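PDB 3K11: putative glycosyl hydrolase from Bacteroides thetaiotaomicron VPI-5482, which is of uncertain function but, as a member of glycosyl hydrolase family 88, probably acts as a hydrolase on sugar substrates. Local coordinates for residues 27-32 / 413-418; 44-49 / 74-79; 81-86 / 396-401. All blocks are in the same frame, centred on the assembly; numbering follows the deposited sequence. Where two conformers were deposited one is given.

Interaction 1. Residues 27-32 / 413-418. With EDO (1,2-ethanediol), chain B.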
ATOM      1  N   LEU A  27       7.953  28.663  -7.493  1.00 25.96           N
ATOM      2  CA  LEU A  27       9.005  28.786  -6.531  1.00 26.94           C
ATOM      3  C   LEU A  27      10.081  29.652  -7.211  1.00 29.00           C
ATOM      4  O   LEU A  27      10.448  29.377  -8.360  1.00 29.86           O
ATOM      5  CB  LEU A  27       9.521  27.391  -6.253  1.00 27.15           C
ATOM      6  CG  LEU A  27      10.619  27.194  -5.229  1.00 31.01           C
ATOM      7  CD1 LEU A  27      10.096  27.707  -3.875  1.00 28.32           C
ATOM      8  CD2 LEU A  27      11.042  25.671  -5.214  1.00 25.74           C
ATOM      9  N   THR A  28      10.590  30.679  -6.532  1.00 26.64           N
ATOM     10  CA  THR A  28      11.671  31.505  -7.072  1.00 28.57           C
ATOM     11  C   THR A  28      12.962  31.168  -6.344  1.00 27.52           C
ATOM     12  O   THR A  28      12.936  30.736  -5.193  1.00 27.45           O
ATOM     13  CB  THR A  28      11.393  33.020  -6.889  1.00 28.29           C
ATOM     14  OG1 THR A  28      11.460  33.312  -5.502  1.00 28.43           O
ATOM     15  CG2 THR A  28      10.025  33.381  -7.446  1.00 31.50           C
ATOM     16  N   PRO A  29      14.098  31.305  -7.024  1.00 28.34           N
ATOM     17  CA  PRO A  29      15.336  31.085  -6.291  1.00 27.82           C
ATOM     18  C   PRO A  29      15.525  32.070  -5.143  1.00 27.80           C
ATOM     19  O   PRO A  29      16.144  31.723  -4.160  1.00 26.62           O
ATOM     20  CB  PRO A  29      16.425  31.211  -7.362  1.00 29.04           C
ATOM     21  CG  PRO A  29      15.800  31.858  -8.516  1.00 30.58           C
ATOM     22  CD  PRO A  29      14.336  31.584  -8.448  1.00 28.51           C
ATOM     23  N   GLU A  30      14.976  33.277  -5.255  1.00 26.85           N
ATOM     24  CA  GLU A  30      15.034  34.234  -4.146  1.00 27.58           C
ATOM     25  C   GLU A  30      14.293  33.722  -2.907  1.00 27.30           C
ATOM     26  O   GLU A  30      14.781  33.871  -1.778  1.00 26.69           O
ATOM     27  CB  GLU A  30      14.484  35.586  -4.571  1.00 28.68           C
ATOM     28  CG  GLU A  30      15.373  36.287  -5.604  1.00 34.06           C
ATOM     29  CD  GLU A  30      15.196  35.804  -7.061  1.00 44.30           C
ATOM     30  OE1 GLU A  30      14.246  35.039  -7.369  1.00 31.21           O
ATOM     31  OE2 GLU A  30      16.024  36.221  -7.901  1.00 44.85           O
ATOM     32  N   GLN A  31      13.123  33.135  -3.084  0.60 28.10           N
ATOM     33  CA  GLN A  31      12.428  32.603  -1.920  0.60 27.57           C
ATOM     34  C   GLN A  31      13.249  31.450  -1.303  0.60 26.27           C
ATOM     35  O   GLN A  31      13.472  31.444  -0.086  0.60 24.62           O
ATOM     36  CB  GLN A  31      10.988  32.169  -2.244  0.60 29.00           C
ATOM     37  CG  GLN A  31      10.162  31.762  -1.002  0.60 31.95           C
ATOM     38  CD  GLN A  31      10.223  32.770   0.142  0.60 32.69           C
ATOM     39  OE1 GLN A  31       9.887  33.958  -0.008  0.60 41.08           O
ATOM     40  NE2 GLN A  31      10.685  32.305   1.294  0.60 29.00           N
ATOM     41  N   VAL A  32      13.767  30.535  -2.131  1.00 23.55           N
ATOM     42  CA  VAL A  32      14.548  29.428  -1.598  1.00 23.18           C
ATOM     43  C   VAL A  32      15.723  30.003  -0.822  1.00 23.19           C
ATOM     44  O   VAL A  32      16.007  29.580   0.299  1.00 23.13           O
ATOM     45  CB  VAL A  32      15.064  28.451  -2.695  1.00 24.40           C
ATOM     46  CG1 VAL A  32      15.919  27.344  -2.036  1.00 23.76           C
ATOM     47  CG2 VAL A  32      13.893  27.829  -3.489  1.00 20.95           C
ATOM     48  N   LEU A 413      18.927  24.498  -9.878  1.00 23.68           N
ATOM     49  CA  LEU A 413      17.882  23.942 -10.770  1.00 25.27           C
ATOM     50  C   LEU A 413      16.958  25.034 -11.314  1.00 24.43           C
ATOM     51  O   LEU A 413      16.675  25.117 -12.543  1.00 24.80           O
ATOM     52  CB  LEU A 413      17.072  22.879 -10.004  1.00 23.14           C
ATOM     53  CG  LEU A 413      15.974  22.114 -10.766  1.00 27.85           C
ATOM     54  CD1 LEU A 413      16.576  21.293 -11.928  1.00 24.18           C
ATOM     55  CD2 LEU A 413      15.149  21.216  -9.825  1.00 23.82           C
ATOM     56  N   LEU A 414      16.482  25.892 -10.414  1.00 25.96           N
ATOM     57  CA  LEU A 414      15.597  26.986 -10.836  1.00 25.18           C
ATOM     58  C   LEU A 414      16.281  28.029 -11.716  1.00 26.06           C
ATOM     59  O   LEU A 414      15.613  28.699 -12.512  1.00 24.94           O
ATOM     60  CB  LEU A 414      14.945  27.676  -9.631  1.00 25.61           C
ATOM     61  CG  LEU A 414      14.075  26.785  -8.740  1.00 23.87           C
ATOM     62  CD1 LEU A 414      13.808  27.502  -7.418  1.00 23.43           C
ATOM     63  CD2 LEU A 414      12.775  26.444  -9.482  1.00 22.55           C
ATOM     64  N   ASN A 415      17.584  28.185 -11.561  1.00 24.77           N
ATOM     65  CA  ASN A 415      18.375  29.092 -12.396  1.00 27.15           C
ATOM     66  C   ASN A 415      18.811  28.509 -13.743  1.00 28.32           C
ATOM     67  O   ASN A 415      19.374  29.222 -14.558  1.00 28.80           O
ATOM     68  CB  ASN A 415      19.630  29.528 -11.649  1.00 27.74           C
ATOM     69  CG  ASN A 415      19.355  30.597 -10.584  1.00 29.27           C
ATOM     70  OD1 ASN A 415      18.419  31.385 -10.708  1.00 32.49           O
ATOM     71  ND2 ASN A 415      20.221  30.660  -9.578  1.00 29.41           N
ATOM     72  N   THR A 416      18.569  27.224 -13.962  0.50 27.59           N
ATOM     73  CA  THR A 416      18.947  26.558 -15.195  0.50 27.27           C
ATOM     74  C   THR A 416      17.676  26.210 -15.974  0.50 27.47           C
ATOM     75  O   THR A 416      17.515  26.584 -17.146  0.50 27.22           O
ATOM     76  CB  THR A 416      19.762  25.278 -14.875  0.50 26.48           C
ATOM     77  OG1 THR A 416      20.815  25.594 -13.953  0.50 26.22           O
ATOM     78  CG2 THR A 416      20.368  24.680 -16.142  0.50 25.98           C
ATOM     79  N   GLN A 417      16.741  25.549 -15.303  1.00 29.41           N
ATOM     80  CA  GLN A 417      15.499  25.123 -15.939  1.00 28.25           C
ATOM     81  C   GLN A 417      14.522  26.294 -15.957  1.00 27.60           C
ATOM     82  O   GLN A 417      14.746  27.339 -15.314  1.00 26.36           O
ATOM     83  CB  GLN A 417      14.873  23.994 -15.142  1.00 28.02           C
ATOM     84  CG  GLN A 417      15.697  22.750 -15.077  1.00 30.00           C
ATOM     85  CD  GLN A 417      15.650  21.937 -16.341  1.00 32.29           C
ATOM     86  OE1 GLN A 417      14.590  21.795 -17.009  1.00 30.24           O
ATOM     87  NE2 GLN A 417      16.793  21.346 -16.666  1.00 36.30           N
ATOM     88  N   HIS A 418      13.399  26.095 -16.651  1.00 26.94           N
ATOM     89  CA  HIS A 418      12.347  27.114 -16.722  1.00 26.58           C
ATOM     90  C   HIS A 418      10.968  26.554 -16.385  1.00 25.75           C
ATOM     91  O   HIS A 418      10.086  26.505 -17.234  1.00 26.77           O
ATOM     92  CB  HIS A 418      12.339  27.716 -18.111  1.00 28.84           C
ATOM     93  CG  HIS A 418      13.646  28.343 -18.469  1.00 31.53           C
ATOM     94  ND1 HIS A 418      14.006  29.588 -18.008  1.00 37.44           N
ATOM     95  CD2 HIS A 418      14.712  27.866 -19.157  1.00 35.48           C
ATOM     96  CE1 HIS A 418      15.231  29.863 -18.424  1.00 37.45           C
ATOM     97  NE2 HIS A 418      15.678  28.839 -19.127  1.00 37.73           N
TER
HETATM   98  C1  EDO B   1      19.392  33.131  -5.059  1.00 50.68           C
HETATM   99  O1  EDO B   1      20.784  32.757  -4.992  1.00 42.30           O
HETATM  100  C2  EDO B   1      19.104  34.020  -6.269  1.00 57.15           C
HETATM  101  O2  EDO B   1      19.400  33.336  -7.514  1.00 56.26           O
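L414 points its side chain at the start of helix 29-45 and at L27 just ahead of it. CD1 does most of the touching. L414 CG is anti to its carbonyl carbon (chi1 -60°), and a chi2 of 165° carries CD1 on among L27, P29 and V32. L27 lies across L414 at about a right angle, with L27 CG 3.9 Å from L414 CD1. V32 meets the same methyl from the helix, V32 CG2 to L414 CD1 at 3.9 Å. The P29 ring covers the base of the side chain, with P29 CD 4.1 Å from L414 CB. Next to it, P29 CG lies 3.4 Å from N415 OD1. N415 ND2 makes a weak bond of 3.5 Å to O2 of an ethanediol, probably from the crystallisation liquor. T28 is the N-cap: its OG1 accepts from Q31 N at 2.9 Å. W358 of helix 347-362 touches both L27 and V32. The contact joins the first turn of helix 29-45 to the last part of helix 400-416. No hydrogen bond crosses between the segments. They are held mainly by apolar contacts at the surface, which depend on fit of shape, not on direction.

Interaction 2. Residues 44-49 / 74-79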
ATOM      1  N   ASP A  44      24.274  29.246  12.665  1.00 24.90           N
ATOM      2  CA  ASP A  44      25.517  30.005  12.863  1.00 31.69           C
ATOM      3  C   ASP A  44      25.678  30.339  14.369  1.00 35.02           C
ATOM      4  O   ASP A  44      26.758  30.057  14.987  1.00 36.51           O
ATOM      5  CB  ASP A  44      25.451  31.274  12.018  1.00 29.25           C
ATOM      6  CG  ASP A  44      26.764  32.039  11.966  1.00 36.79           C
ATOM      7  OD1 ASP A  44      27.853  31.448  12.202  1.00 34.79           O
ATOM      8  OD2 ASP A  44      26.686  33.236  11.656  1.00 40.09           O
ATOM      9  N   LYS A  45      24.595  30.892  14.946  0.80 33.79           N
ATOM     10  CA  LYS A  45      24.581  31.268  16.385  0.80 35.64           C
ATOM     11  C   LYS A  45      24.508  30.083  17.354  0.80 35.34           C
ATOM     12  O   LYS A  45      24.808  30.241  18.529  0.80 40.25           O
ATOM     13  CB  LYS A  45      23.545  32.369  16.747  0.80 36.79           C
ATOM     14  CG  LYS A  45      22.109  32.346  16.150  0.80 43.23           C
ATOM     15  CD  LYS A  45      21.182  31.254  16.706  0.80 45.86           C
ATOM     16  CE  LYS A  45      20.754  31.532  18.109  0.80 49.68           C
ATOM     17  NZ  LYS A  45      19.730  30.694  18.799  0.80 38.13           N
ATOM     18  N   GLU A  46      24.128  28.914  16.862  1.00 28.51           N
ATOM     19  CA  GLU A  46      24.058  27.697  17.666  1.00 28.35           C
ATOM     20  C   GLU A  46      25.211  26.734  17.529  1.00 28.48           C
ATOM     21  O   GLU A  46      25.134  25.582  18.005  1.00 27.49           O
ATOM     22  CB  GLU A  46      22.760  26.968  17.306  1.00 29.22           C
ATOM     23  CG  GLU A  46      21.530  27.688  17.800  1.00 32.11           C
ATOM     24  CD  GLU A  46      21.470  27.739  19.327  1.00 40.22           C
ATOM     25  OE1 GLU A  46      22.262  27.057  20.019  1.00 37.13           O
ATOM     26  OE2 GLU A  46      20.629  28.470  19.822  1.00 37.20           O
ATOM     27  N   THR A  47      26.252  27.148  16.816  1.00 25.63           N
ATOM     28  CA  THR A  47      27.444  26.340  16.637  1.00 26.91           C
ATOM     29  C   THR A  47      28.689  27.179  16.929  1.00 25.95           C
ATOM     30  O   THR A  47      29.568  27.320  16.074  1.00 25.63           O
ATOM     31  CB  THR A  47      27.484  25.718  15.227  1.00 27.44           C
ATOM     32  OG1 THR A  47      27.298  26.728  14.212  1.00 25.27           O
ATOM     33  CG2 THR A  47      26.388  24.605  15.113  1.00 22.92           C
ATOM     34  N   PRO A  48      28.814  27.663  18.171  1.00 25.19           N
ATOM     35  CA  PRO A  48      29.931  28.546  18.516  1.00 24.16           C
ATOM     36  C   PRO A  48      31.293  27.870  18.369  1.00 24.69           C
ATOM     37  O   PRO A  48      31.464  26.751  18.763  1.00 28.02           O
ATOM     38  CB  PRO A  48      29.656  28.920  19.972  1.00 24.14           C
ATOM     39  CG  PRO A  48      28.815  27.800  20.524  1.00 24.27           C
ATOM     40  CD  PRO A  48      27.950  27.407  19.345  1.00 24.93           C
ATOM     41  N   ALA A  49      32.248  28.584  17.806  1.00 26.06           N
ATOM     42  CA  ALA A  49      33.592  28.062  17.641  1.00 25.95           C
ATOM     43  C   ALA A  49      34.480  28.660  18.711  1.00 24.82           C
ATOM     44  O   ALA A  49      35.305  29.521  18.422  1.00 24.75           O
ATOM     45  CB  ALA A  49      34.111  28.383  16.214  1.00 24.11           C
ATOM     46  N   ARG A  74      29.064  24.707  24.264  1.00 22.23           N
ATOM     47  CA  ARG A  74      27.966  23.906  23.802  1.00 22.22           C
ATOM     48  C   ARG A  74      26.856  24.781  23.243  1.00 25.64           C
ATOM     49  O   ARG A  74      26.204  25.495  23.983  1.00 28.58           O
ATOM     50  CB  ARG A  74      27.429  23.068  24.949  1.00 23.59           C
ATOM     51  CG  ARG A  74      28.447  22.197  25.654  1.00 27.41           C
ATOM     52  CD  ARG A  74      29.007  21.238  24.748  1.00 27.48           C
ATOM     53  NE  ARG A  74      29.663  20.090  25.387  1.00 28.59           N
ATOM     54  CZ  ARG A  74      30.921  19.695  25.192  1.00 30.88           C
ATOM     55  NH1 ARG A  74      31.799  20.428  24.512  1.00 27.12           N
ATOM     56  NH2 ARG A  74      31.320  18.554  25.714  1.00 30.49           N
ATOM     57  N   GLY A  75      26.684  24.768  21.941  1.00 25.53           N
ATOM     58  CA  GLY A  75      25.513  25.372  21.291  1.00 26.17           C
ATOM     59  C   GLY A  75      24.515  24.248  21.087  1.00 28.38           C
ATOM     60  O   GLY A  75      24.691  23.181  21.646  1.00 30.97           O
ATOM     61  N   ALA A  76      23.475  24.455  20.289  1.00 29.07           N
ATOM     62  CA  ALA A  76      22.472  23.402  20.094  1.00 28.44           C
ATOM     63  C   ALA A  76      23.003  22.244  19.301  1.00 29.74           C
ATOM     64  O   ALA A  76      22.512  21.139  19.459  1.00 32.24           O
ATOM     65  CB  ALA A  76      21.179  23.975  19.414  1.00 28.58           C
ATOM     66  N   PHE A  77      24.013  22.461  18.445  1.00 27.36           N
ATOM     67  CA  PHE A  77      24.511  21.398  17.588  1.00 26.74           C
ATOM     68  C   PHE A  77      26.019  21.219  17.702  1.00 27.51           C
ATOM     69  O   PHE A  77      26.746  22.217  17.784  1.00 26.55           O
ATOM     70  CB  PHE A  77      24.183  21.737  16.155  1.00 25.87           C
ATOM     71  CG  PHE A  77      22.739  22.049  15.950  1.00 25.64           C
ATOM     72  CD1 PHE A  77      21.792  21.032  16.074  1.00 27.08           C
ATOM     73  CD2 PHE A  77      22.315  23.364  15.752  1.00 25.83           C
ATOM     74  CE1 PHE A  77      20.446  21.323  15.968  1.00 24.96           C
ATOM     75  CE2 PHE A  77      20.979  23.652  15.613  1.00 26.52           C
ATOM     76  CZ  PHE A  77      20.036  22.605  15.719  1.00 20.84           C
ATOM     77  N   ARG A  78      26.469  19.957  17.685  0.70 29.14           N
ATOM     78  CA  ARG A  78      27.900  19.602  17.806  0.70 27.21           C
ATOM     79  C   ARG A  78      28.592  19.918  16.493  0.70 27.41           C
ATOM     80  O   ARG A  78      28.018  19.706  15.417  0.70 28.42           O
ATOM     81  CB  ARG A  78      28.053  18.107  18.160  0.70 29.15           C
ATOM     82  CG  ARG A  78      27.588  17.735  19.562  0.70 27.57           C
ATOM     83  CD  ARG A  78      27.297  16.232  19.792  0.70 32.37           C
ATOM     84  NE  ARG A  78      26.102  15.814  19.030  0.70 41.64           N
ATOM     85  CZ  ARG A  78      26.016  14.775  18.182  0.70 37.56           C
ATOM     86  NH1 ARG A  78      27.038  13.929  17.984  0.70 40.97           N
ATOM     87  NH2 ARG A  78      24.871  14.563  17.539  0.70 28.71           N
ATOM     88  N   LEU A  79      29.798  20.475  16.576  1.00 23.81           N
ATOM     89  CA  LEU A  79      30.567  20.858  15.387  1.00 25.34           C
ATOM     90  C   LEU A  79      31.131  19.725  14.542  1.00 26.87           C
ATOM     91  O   LEU A  79      31.399  19.932  13.360  1.00 25.45           O
ATOM     92  CB  LEU A  79      31.754  21.755  15.786  1.00 25.50           C
ATOM     93  CG  LEU A  79      31.485  23.197  16.229  1.00 26.11           C
ATOM     94  CD1 LEU A  79      32.789  23.933  16.709  1.00 19.72           C
ATOM     95  CD2 LEU A  79      30.912  23.990  15.067  1.00 25.10           C
TER
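The F77 ring meets T47 and E46 of the other segment in different ways. T47 CG2 lies at the ring edge, near its plane. E46 CB approaches obliquely, 3.9 Å from F77 CD2. One face carries A76 CB, offset toward the rim. Outside the segments, the ring of W84 stacks on F77, and that of Y400 meets it at about 50°.

The second flat group is the carboxylate of E46. Its OE1 accepts from A76 N at 2.9 Å, on the anti side and 24° out of the carboxylate plane. In one of its two conformers, K45 NZ forms a salt bridge with E46 OE2 at 2.6 Å, also on the anti side, and both oxygens are then engaged. E46 CG is anti to the carbonyl carbon (chi1 -70°), and the chain then bends at chi2, which lets the acid turn back to A76 N. E46 O takes a nearly straight but weak bond from F77 N at 3.3 Å. G75 CA also offers a CA-H contact to E46 O at 3.3 Å. The backbones are close here: a CB on G75 would clash with E46 O and P48 CD.

L79 sets its methyls against T47 and P48. L79 CD2 lies 3.8 Å from T47 CB, and L79 CD1 lies 3.7 Å from P48 O. T47 CG2, anti to the carbonyl carbon, lies 3.8 Å from F77 CB; T47 OG1 bonds I43 O and Y106 OH.

The contact packs the turn after helix 29-45 against the loop between strand 70-72 and helix 82-98. Helix 101-128 borders the first segment: R110 forms a salt bridge with D44 and a hydrogen bond to T47 O, and A49 touches F113. On the loop, S9 of the second subunit bonds G75 O. R74 forms a salt bridge with D132 and touches Q134 of helix 133-139.

Interaction 3. Residues 81-86 / 396-401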
ATOM      1  N   SER A  81      29.960  16.266  14.593  1.00 23.78           N
ATOM      2  CA  SER A  81      29.147  15.091  14.493  1.00 24.45           C
ATOM      3  C   SER A  81      29.005  14.755  12.987  1.00 25.98           C
ATOM      4  O   SER A  81      29.300  15.582  12.127  1.00 24.28           O
ATOM      5  CB  SER A  81      27.776  15.415  15.027  1.00 25.83           C
ATOM      6  OG  SER A  81      27.184  16.403  14.212  1.00 24.23           O
ATOM      7  N   TYR A  82      28.544  13.553  12.654  1.00 25.85           N
ATOM      8  CA  TYR A  82      28.371  13.261  11.224  1.00 25.54           C
ATOM      9  C   TYR A  82      27.294  14.145  10.627  1.00 25.39           C
ATOM     10  O   TYR A  82      27.399  14.548   9.475  1.00 26.62           O
ATOM     11  CB  TYR A  82      28.077  11.782  10.991  1.00 26.55           C
ATOM     12  CG  TYR A  82      26.714  11.280  11.369  1.00 26.28           C
ATOM     13  CD1 TYR A  82      25.649  11.409  10.481  1.00 27.49           C
ATOM     14  CD2 TYR A  82      26.497  10.579  12.519  1.00 29.22           C
ATOM     15  CE1 TYR A  82      24.415  10.921  10.787  1.00 29.20           C
ATOM     16  CE2 TYR A  82      25.258  10.083  12.818  1.00 30.69           C
ATOM     17  CZ  TYR A  82      24.211  10.277  11.947  1.00 26.58           C
ATOM     18  OH  TYR A  82      22.952   9.732  12.192  1.00 33.48           O
ATOM     19  N   GLU A  83      26.291  14.485  11.444  1.00 23.04           N
ATOM     20  CA  GLU A  83      25.237  15.426  11.011  1.00 23.28           C
ATOM     21  C   GLU A  83      25.842  16.729  10.547  1.00 25.27           C
ATOM     22  O   GLU A  83      25.435  17.298   9.525  1.00 23.83           O
ATOM     23  CB  GLU A  83      24.192  15.656  12.106  1.00 24.21           C
ATOM     24  CG  GLU A  83      23.474  14.419  12.603  1.00 21.97           C
ATOM     25  CD  GLU A  83      24.059  13.861  13.881  1.00 27.54           C
ATOM     26  OE1 GLU A  83      25.249  13.547  13.910  1.00 25.33           O
ATOM     27  OE2 GLU A  83      23.302  13.702  14.856  1.00 30.06           O
ATOM     28  N   TRP A  84      26.836  17.223  11.278  1.00 23.78           N
ATOM     29  CA  TRP A  84      27.441  18.484  10.861  1.00 24.53           C
ATOM     30  C   TRP A  84      28.386  18.295   9.687  1.00 24.94           C
ATOM     31  O   TRP A  84      28.561  19.220   8.902  1.00 26.41           O
ATOM     32  CB  TRP A  84      28.067  19.240  12.068  1.00 23.34           C
ATOM     33  CG  TRP A  84      27.475  20.596  12.150  1.00 25.89           C
ATOM     34  CD1 TRP A  84      28.097  21.781  12.017  1.00 25.31           C
ATOM     35  CD2 TRP A  84      26.069  20.890  12.243  1.00 25.94           C
ATOM     36  NE1 TRP A  84      27.196  22.797  12.082  1.00 26.25           N
ATOM     37  CE2 TRP A  84      25.936  22.282  12.210  1.00 25.82           C
ATOM     38  CE3 TRP A  84      24.920  20.104  12.342  1.00 24.89           C
ATOM     39  CZ2 TRP A  84      24.704  22.912  12.300  1.00 26.43           C
ATOM     40  CZ3 TRP A  84      23.673  20.737  12.430  1.00 25.22           C
ATOM     41  CH2 TRP A  84      23.583  22.118  12.395  1.00 28.17           C
ATOM     42  N   GLY A  85      28.979  17.098   9.542  1.00 24.90           N
ATOM     43  CA  GLY A  85      29.710  16.762   8.315  1.00 22.50           C
ATOM     44  C   GLY A  85      28.800  17.024   7.108  1.00 24.69           C
ATOM     45  O   GLY A  85      29.215  17.624   6.088  1.00 25.46           O
ATOM     46  N   VAL A  86      27.541  16.632   7.225  1.00 23.66           N
ATOM     47  CA  VAL A  86      26.607  16.912   6.132  1.00 22.45           C
ATOM     48  C   VAL A  86      26.416  18.421   5.959  1.00 22.03           C
ATOM     49  O   VAL A  86      26.447  18.972   4.827  1.00 23.72           O
ATOM     50  CB  VAL A  86      25.243  16.184   6.341  1.00 23.09           C
ATOM     51  CG1 VAL A  86      24.295  16.496   5.150  1.00 23.26           C
ATOM     52  CG2 VAL A  86      25.453  14.693   6.534  1.00 25.92           C
ATOM     53  N   ALA A 396      17.168  17.544  16.504  1.00 25.64           N
ATOM     54  CA  ALA A 396      17.770  16.465  15.721  1.00 23.71           C
ATOM     55  C   ALA A 396      18.603  17.170  14.673  1.00 22.94           C
ATOM     56  O   ALA A 396      18.052  17.889  13.817  1.00 23.24           O
ATOM     57  CB  ALA A 396      16.699  15.636  15.063  1.00 21.65           C
ATOM     58  N   ALA A 397      19.911  16.938  14.694  1.00 22.73           N
ATOM     59  CA  ALA A 397      20.828  17.690  13.833  1.00 23.47           C
ATOM     60  C   ALA A 397      20.723  17.291  12.347  1.00 24.02           C
ATOM     61  O   ALA A 397      21.189  17.992  11.436  1.00 22.18           O
ATOM     62  CB  ALA A 397      22.249  17.496  14.302  1.00 21.49           C
ATOM     63  N   HIS A 398      20.098  16.159  12.104  1.00 22.33           N
ATOM     64  CA  HIS A 398      20.043  15.554  10.787  1.00 24.58           C
ATOM     65  C   HIS A 398      19.263  16.359   9.803  1.00 25.76           C
ATOM     66  O   HIS A 398      19.370  16.104   8.612  1.00 26.66           O
ATOM     67  CB  HIS A 398      19.331  14.202  10.860  1.00 25.15           C
ATOM     68  CG  HIS A 398      19.845  13.323  11.936  1.00 23.39           C
ATOM     69  ND1 HIS A 398      19.503  13.495  13.252  1.00 25.90           N
ATOM     70  CD2 HIS A 398      20.717  12.283  11.898  1.00 26.11           C
ATOM     71  CE1 HIS A 398      20.151  12.600  13.977  1.00 24.28           C
ATOM     72  NE2 HIS A 398      20.853  11.829  13.173  1.00 24.56           N
ATOM     73  N   GLY A 399      18.412  17.270  10.286  1.00 23.40           N
ATOM     74  CA  GLY A 399      17.596  18.044   9.355  1.00 26.48           C
ATOM     75  C   GLY A 399      18.327  19.169   8.657  1.00 24.46           C
ATOM     76  O   GLY A 399      17.964  19.586   7.549  1.00 26.92           O
ATOM     77  N   TYR A 400      19.375  19.680   9.304  1.00 22.92           N
ATOM     78  CA  TYR A 400      19.927  20.985   8.908  1.00 23.56           C
ATOM     79  C   TYR A 400      20.718  20.935   7.594  1.00 22.19           C
ATOM     80  O   TYR A 400      20.442  21.740   6.677  1.00 22.92           O
ATOM     81  CB  TYR A 400      20.722  21.586  10.110  1.00 24.16           C
ATOM     82  CG  TYR A 400      19.725  21.932  11.182  1.00 26.30           C
ATOM     83  CD1 TYR A 400      19.008  23.116  11.117  1.00 25.22           C
ATOM     84  CD2 TYR A 400      19.344  20.996  12.127  1.00 23.58           C
ATOM     85  CE1 TYR A 400      17.972  23.393  12.027  1.00 23.04           C
ATOM     86  CE2 TYR A 400      18.313  21.281  13.060  1.00 25.92           C
ATOM     87  CZ  TYR A 400      17.651  22.481  12.998  1.00 26.50           C
ATOM     88  OH  TYR A 400      16.610  22.763  13.864  1.00 22.71           O
ATOM     89  N   GLY A 401      21.696  20.025   7.526  1.00 21.67           N
ATOM     90  CA  GLY A 401      22.544  19.836   6.342  1.00 22.60           C
ATOM     91  C   GLY A 401      21.703  19.605   5.114  1.00 23.72           C
ATOM     92  O   GLY A 401      21.841  20.277   4.097  1.00 23.40           O
TER
HETATM   93  O   HOH W   1      22.635  17.911   9.143  1.00 22.21           O
HETATM   94  O   HOH W   2      21.143  14.892  16.359  1.00 25.36           O
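E83 and H398 meet where the first turn of helix 82-98 faces the 3-10 turn that leads into helix 400-416, deep in the helical core. E83 CG sits over one face of the H398 ring, 3.7 Å from its centroid and 15° off the normal, a CH-pi contact. The E83 chain bends at chi2 (98°), and its carboxylate plane is turned 38° from the ring. Y82 OH lies at the edge of the imidazole, in its plane, 3.1 Å from H398 NE2. An alanine at H398 would probably leave E83 CG without the ring it packs on and open a gap beside Y82 OH. E83 CB packs on A397 CB at 3.5 Å.

Both helices belong to the (alpha/alpha)6 barrel known for family 88 and its six-hairpin relatives. S81 is the N-cap of helix 82-98: its OG accepts from W84 N. Two waters join the segments. One donates to E83 O and A397 O and accepts from G401 N; the other donates to E83 OE2 and accepts from A397 N. R78 NH2 forms a long, weak ion pair with OE2.

W84 brings its six-membered ring to Y400, with W84 CH2 3.7 Å from Y400 CB, while W84 NE1 bonds Y106 OH. G401 lets V86 come close, V86 CG1 lying 4.0 Å from G401 CA.

From the N terminus, helix 29-45 opens in interaction 1 and ends in interaction 2. Interaction 2 closes a short loop at 74-79, which holds short strands and turns but no helix. Interaction 3 starts soon after, at helix 82-98, and closes at 396-401 over a mostly helical span. Helix 400-416 then runs back to interaction 1, which closes the longest loop. Interactions 2 and 3 are in series, and both nest inside interaction 1. Interaction 1 touches neither; its nearest atoms lie about 15 Å from interaction 2 and about 11 Å from interaction 3. Interactions 2 and 3 do touch, through F77 against Y400 and T47 against W84. Both also reach the second subunit.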